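Local coordinates for protein beta-1,4-exocellulase (Thermobifida fusca, PDB 4B4H) that hydrolyses beta-1,4 linkages of cellulose as an exo-acting cellobiohydrolase, this chain being its glycoside hydrolase family 6 catalytic domain, at residues A91-N95 and G370-M376; V164-Y169 and E207-S212. All coordinates share one frame; numbering follows the deposited sequence.

Contact 1. Residues A91-N95 and G370-M376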
loop_
_atom_site.group_PDB
_atom_site.type_symbol
_atom_site.label_atom_id
_atom_site.label_comp_id
_atom_site.label_asym_id
_atom_site.label_seq_id
_atom_site.Cartn_x
_atom_site.Cartn_y
_atom_site.Cartn_z
ATOM N N ALA A 91 -10.120 -3.488 -11.121
ATOM C CA ALA A 91 -10.859 -4.326 -10.178
ATOM C C ALA A 91 -12.233 -4.703 -10.718
ATOM O O ALA A 91 -12.824 -3.972 -11.521
ATOM C CB ALA A 91 -10.989 -3.646 -8.821
ATOM N N LEU A 92 -12.720 -5.860 -10.284
ATOM C CA LEU A 92 -14.065 -6.320 -10.641
ATOM C C LEU A 92 -15.141 -5.373 -10.123
ATOM O O LEU A 92 -16.174 -5.152 -10.775
ATOM C CB LEU A 92 -14.310 -7.725 -10.087
ATOM C CG LEU A 92 -13.446 -8.858 -10.648
ATOM C CD1 LEU A 92 -13.679 -10.170 -9.905
ATOM C CD2 LEU A 92 -13.663 -9.046 -12.144
ATOM N N ALA A 93 -14.889 -4.817 -8.942
ATOM C CA ALA A 93 -15.760 -3.843 -8.305
ATOM C C ALA A 93 -14.892 -2.825 -7.578
ATOM O O ALA A 93 -13.858 -3.173 -7.007
ATOM C CB ALA A 93 -16.693 -4.537 -7.328
ATOM N N SER A 94 -15.296 -1.564 -7.611
ATOM C CA SER A 94 -14.575 -0.553 -6.848
ATOM C C SER A 94 -15.481 0.163 -5.873
ATOM O O SER A 94 -16.622 0.503 -6.200
ATOM C CB SER A 94 -13.853 0.455 -7.751
ATOM O OG SER A 94 -13.187 1.437 -6.965
ATOM N N ASN A 95 -14.954 0.383 -4.673
ATOM C CA ASN A 95 -15.654 1.124 -3.642
ATOM C C ASN A 95 -15.498 2.628 -3.796
ATOM O O ASN A 95 -16.178 3.387 -3.116
ATOM C CB ASN A 95 -15.176 0.686 -2.258
ATOM C CG ASN A 95 -15.421 -0.782 -1.999
ATOM O OD1 ASN A 95 -16.261 -1.409 -2.644
ATOM N ND2 ASN A 95 -14.681 -1.342 -1.053
ATOM N N GLY A 370 -22.269 2.472 -1.053
ATOM C CA GLY A 370 -21.776 2.245 -2.404
ATOM C C GLY A 370 -20.518 1.404 -2.472
ATOM O O GLY A 370 -19.485 1.870 -2.944
ATOM N N LYS A 371 -20.601 0.162 -2.005
ATOM C CA LYS A 371 -19.448 -0.738 -2.047
ATOM C C LYS A 371 -19.785 -2.082 -2.694
ATOM O O LYS A 371 -20.293 -2.999 -2.038
ATOM C CB LYS A 371 -18.838 -0.912 -0.649
ATOM C CG LYS A 371 -18.283 0.388 -0.086
ATOM C CD LYS A 371 -17.476 0.149 1.170
ATOM C CE LYS A 371 -16.818 1.427 1.656
ATOM N NZ LYS A 371 -15.794 1.091 2.681
ATOM N N GLY A 372 -19.484 -2.179 -3.990
ATOM C CA GLY A 372 -19.812 -3.350 -4.799
ATOM C C GLY A 372 -19.006 -4.584 -4.448
ATOM O O GLY A 372 -17.847 -4.493 -4.037
ATOM N N PHE A 373 -19.631 -5.744 -4.611
ATOM C CA PHE A 373 -18.994 -7.024 -4.312
ATOM C C PHE A 373 -17.838 -7.311 -5.279
ATOM O O PHE A 373 -18.040 -7.433 -6.480
ATOM C CB PHE A 373 -20.056 -8.132 -4.354
ATOM C CG PHE A 373 -19.528 -9.525 -4.147
ATOM C CD1 PHE A 373 -18.562 -9.802 -3.175
ATOM C CD2 PHE A 373 -20.040 -10.583 -4.905
ATOM C CE1 PHE A 373 -18.101 -11.095 -2.987
ATOM C CE2 PHE A 373 -19.590 -11.872 -4.714
ATOM C CZ PHE A 373 -18.619 -12.131 -3.756
ATOM N N ASP A 374 -16.622 -7.407 -4.743
ATOM C CA ASP A 374 -15.437 -7.698 -5.547
ATOM C C ASP A 374 -15.051 -9.149 -5.294
ATOM O O ASP A 374 -14.706 -9.508 -4.171
ATOM C CB ASP A 374 -14.286 -6.751 -5.159
ATOM C CG ASP A 374 -13.095 -6.815 -6.125
ATOM O OD1 ASP A 374 -12.664 -7.922 -6.511
ATOM O OD2 ASP A 374 -12.554 -5.735 -6.465
ATOM N N ARG A 375 -15.112 -9.975 -6.341
ATOM C CA ARG A 375 -14.950 -11.421 -6.185
ATOM C C ARG A 375 -13.525 -11.836 -5.807
ATOM O O ARG A 375 -13.323 -12.936 -5.304
ATOM C CB ARG A 375 -15.472 -12.183 -7.412
ATOM C CG ARG A 375 -16.994 -12.216 -7.508
ATOM C CD ARG A 375 -17.486 -13.480 -8.188
ATOM N NE ARG A 375 -17.126 -14.671 -7.413
ATOM C CZ ARG A 375 -17.473 -15.915 -7.730
ATOM N NH1 ARG A 375 -18.221 -16.157 -8.802
ATOM N NH2 ARG A 375 -17.090 -16.921 -6.957
ATOM N N MET A 376 -12.550 -10.949 -5.985
ATOM C CA MET A 376 -11.206 -11.219 -5.454
ATOM C C MET A 376 -11.173 -11.376 -3.919
ATOM O O MET A 376 -10.196 -11.891 -3.367
ATOM C CB MET A 376 -10.183 -10.203 -5.974
ATOM C CG MET A 376 -9.604 -10.579 -7.343
ATOM S SD MET A 376 -8.729 -12.176 -7.440
ATOM C CE MET A 376 -7.149 -11.747 -6.717
HETATM O O HOH W 1 -10.919 -7.317 -8.702
#
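The carboxylate of Asp374 lies against the backbone of Ala91-Ala93, and its two oxygens have different roles. Asp374 OD1 uses its anti lone pair to accept from Met376 N (3.1 Å, N-H...O 148°), closing an Asx turn within its own loop. Asp374 OD1 also accepts at 2.9 Å from a water that takes the Leu92 N-H at 2.8 Å, so polar contact with Leu92 is relayed rather than direct. Asp374 OD2 instead lies 2.9 Å from Ala93 O; both are acceptors, a closeness that might raise the acid's tendency to take up a proton. The carboxylate is swung there with CG opposite the backbone N (chi1 -169°). An alanine in place of Asp374 would probably leave the bridging water and Met376 N without their shared acceptor and let the turn relax. Both segments lie in loops after strands 75-81 and 346-350 of the distorted beta/alpha barrel of family 6; Ser94 OG bonds to the predicted active-site Asp88. Van der Waals contacts flank the carboxylate. Leu92 CD1 packs at 3.7 Å on Arg375 CB, while that arginine's guanidinium turns to Asp378. Ala93 CB sits 3.3 Å from Phe373 O. Farther along, the extended side chain of Lys371 runs across Asn95 at about a right angle, its CB, CG and CD lying over one face of the amide, with Lys371 CG 3.6 Å above Asn95 CG.

Contact 2. Residues V164-Y169 and E207-S212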
loop_
_atom_site.group_PDB
_atom_site.type_symbol
_atom_site.label_atom_id
_atom_site.label_comp_id
_atom_site.label_asym_id
_atom_site.label_seq_id
_atom_site.Cartn_x
_atom_site.Cartn_y
_atom_site.Cartn_z
ATOM N N VAL A 164 -3.310 10.382 -14.104
ATOM C CA VAL A 164 -2.081 11.178 -14.189
ATOM C C VAL A 164 -2.344 12.601 -13.673
ATOM O O VAL A 164 -1.609 13.122 -12.825
ATOM C CB VAL A 164 -1.501 11.170 -15.633
ATOM C CG1 VAL A 164 -0.355 12.158 -15.780
ATOM C CG2 VAL A 164 -1.060 9.775 -16.026
ATOM N N ASN A 165 -3.398 13.231 -14.178
ATOM C CA ASN A 165 -3.725 14.602 -13.797
ATOM C C ASN A 165 -4.264 14.737 -12.373
ATOM O O ASN A 165 -3.991 15.736 -11.714
ATOM C CB ASN A 165 -4.720 15.217 -14.783
ATOM C CG ASN A 165 -4.089 15.532 -16.123
ATOM O OD1 ASN A 165 -2.886 15.741 -16.231
ATOM N ND2 ASN A 165 -4.917 15.583 -17.163
ATOM N N GLY A 166 -5.035 13.743 -11.921
ATOM C CA GLY A 166 -5.524 13.705 -10.539
ATOM C C GLY A 166 -4.351 13.671 -9.580
ATOM O O GLY A 166 -4.247 14.529 -8.704
ATOM N N VAL A 167 -3.480 12.682 -9.763
ATOM C CA VAL A 167 -2.271 12.532 -8.951
ATOM C C VAL A 167 -1.410 13.798 -8.964
ATOM O O VAL A 167 -0.963 14.243 -7.901
ATOM C CB VAL A 167 -1.451 11.298 -9.387
ATOM C CG1 VAL A 167 -0.062 11.330 -8.772
ATOM C CG2 VAL A 167 -2.176 10.014 -9.019
ATOM N N GLY A 168 -1.188 14.377 -10.153
ATOM C CA GLY A 168 -0.438 15.628 -10.267
ATOM C C GLY A 168 -1.001 16.707 -9.382
ATOM O O GLY A 168 -0.260 17.366 -8.642
ATOM N N TYR A 169 -2.321 16.868 -9.462
ATOM C CA TYR A 169 -3.041 17.844 -8.682
ATOM C C TYR A 169 -2.800 17.715 -7.169
ATOM O O TYR A 169 -2.524 18.726 -6.493
ATOM C CB TYR A 169 -4.542 17.813 -9.056
ATOM C CG TYR A 169 -5.300 18.987 -8.487
ATOM C CD1 TYR A 169 -5.108 20.273 -9.007
ATOM C CD2 TYR A 169 -6.179 18.834 -7.415
ATOM C CE1 TYR A 169 -5.760 21.365 -8.481
ATOM C CE2 TYR A 169 -6.853 19.925 -6.879
ATOM C CZ TYR A 169 -6.633 21.193 -7.428
ATOM O OH TYR A 169 -7.260 22.329 -6.949
ATOM N N GLU A 207 5.692 11.206 -15.297
ATOM C CA GLU A 207 4.602 11.904 -15.979
ATOM C C GLU A 207 3.667 12.558 -14.954
ATOM O O GLU A 207 3.396 13.757 -15.058
ATOM C CB GLU A 207 3.835 10.952 -16.907
ATOM C CG GLU A 207 2.724 11.603 -17.729
ATOM C CD GLU A 207 1.948 10.608 -18.587
ATOM O OE1 GLU A 207 2.189 9.392 -18.474
ATOM O OE2 GLU A 207 1.084 11.048 -19.378
ATOM N N ALA A 208 3.216 11.776 -13.969
ATOM C CA ALA A 208 2.264 12.253 -12.935
ATOM C C ALA A 208 2.834 13.400 -12.114
ATOM O O ALA A 208 2.162 14.396 -11.855
ATOM C CB ALA A 208 1.848 11.112 -12.010
ATOM N N ALA A 209 4.080 13.234 -11.693
ATOM C CA ALA A 209 4.788 14.243 -10.906
ATOM C C ALA A 209 4.963 15.573 -11.626
ATOM O O ALA A 209 5.168 16.601 -10.990
ATOM C CB ALA A 209 6.139 13.698 -10.507
ATOM N N ASN A 210 4.933 15.545 -12.955
ATOM C CA ASN A 210 5.027 16.776 -13.735
ATOM C C ASN A 210 3.695 17.261 -14.298
ATOM O O ASN A 210 3.655 18.284 -14.985
ATOM C CB ASN A 210 6.045 16.594 -14.850
ATOM C CG ASN A 210 7.451 16.556 -14.321
ATOM O OD1 ASN A 210 8.069 17.602 -14.125
ATOM N ND2 ASN A 210 7.956 15.357 -14.043
ATOM N N ALA A 211 2.613 16.543 -13.976
ATOM C CA ALA A 211 1.265 16.885 -14.455
ATOM C C ALA A 211 0.573 17.926 -13.563
ATOM O O ALA A 211 0.917 18.067 -12.396
ATOM C CB ALA A 211 0.409 15.622 -14.532
ATOM N N SER A 212 -0.429 18.631 -14.105
ATOM C CA SER A 212 -1.285 19.540 -13.319
ATOM C C SER A 212 -0.539 20.620 -12.538
ATOM O O SER A 212 -1.032 21.097 -11.500
ATOM C CB SER A 212 -2.170 18.749 -12.352
ATOM O OG SER A 212 -2.910 17.757 -13.028
HETATM O O HOH W 2 -1.201 17.904 -16.454
#
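Ser212 OG donates a short hydrogen bond, 2.6 Å, to Asn165 O, arriving in the carbonyl plane on a lone pair with a C=O...O angle of 117°. The same carbonyl accepts the helical bond from Tyr169 N, so two donors grip it. With OG anti to its own carbonyl carbon (chi1 -54°), the Ser212 hydroxyl sits beside that oxygen. A water adds a second link, donating to Asn165 OD1 at 2.8 Å and accepting from Ser212 N at 2.6 Å. Beside these bonds the packing is largely apolar. Val164 CG1 meets Ala211 CB at 3.8 Å and also rests on the aliphatic part of Glu207, whose extended side chain crosses the valine at about a right angle; Val167 CG1 touches Ala208 CB at 3.8 Å. Gly168 lets the backbones close up: its CA makes a CH...O contact of 3.5 Å with Ala211 O, and a side chain there would run into that carbonyl. The contact thus joins helix 162-175 to helix 198-209 and the residues after it; both are outer barrel helices leading to parallel strands. Gly168 with Ala208 and Ala211 allows close approach, and Ser212, held directly through OG and through a water at N, ties the two segments.

In the fold
Contacts 1 and 2 lie in separate regions of the one domain, their centres 26 Å apart and their nearest atoms about 14 Å apart. In sequence, both segments of contact 2 fall between those of contact 1, which brings together loops from early and late in the chain. Contact 1 is the nearer to the predicted catalytic machinery: the side chain of Ala91 is about 4 Å from that of Asp88, and that of Met376 about 4 Å from that of Trp326, a probable substrate-binding residue. Contact 2 joins helices outside the barrel strands; the side chain of Val167 is about 11 Å from those of both Asp88 and the predicted proton donor Asp136.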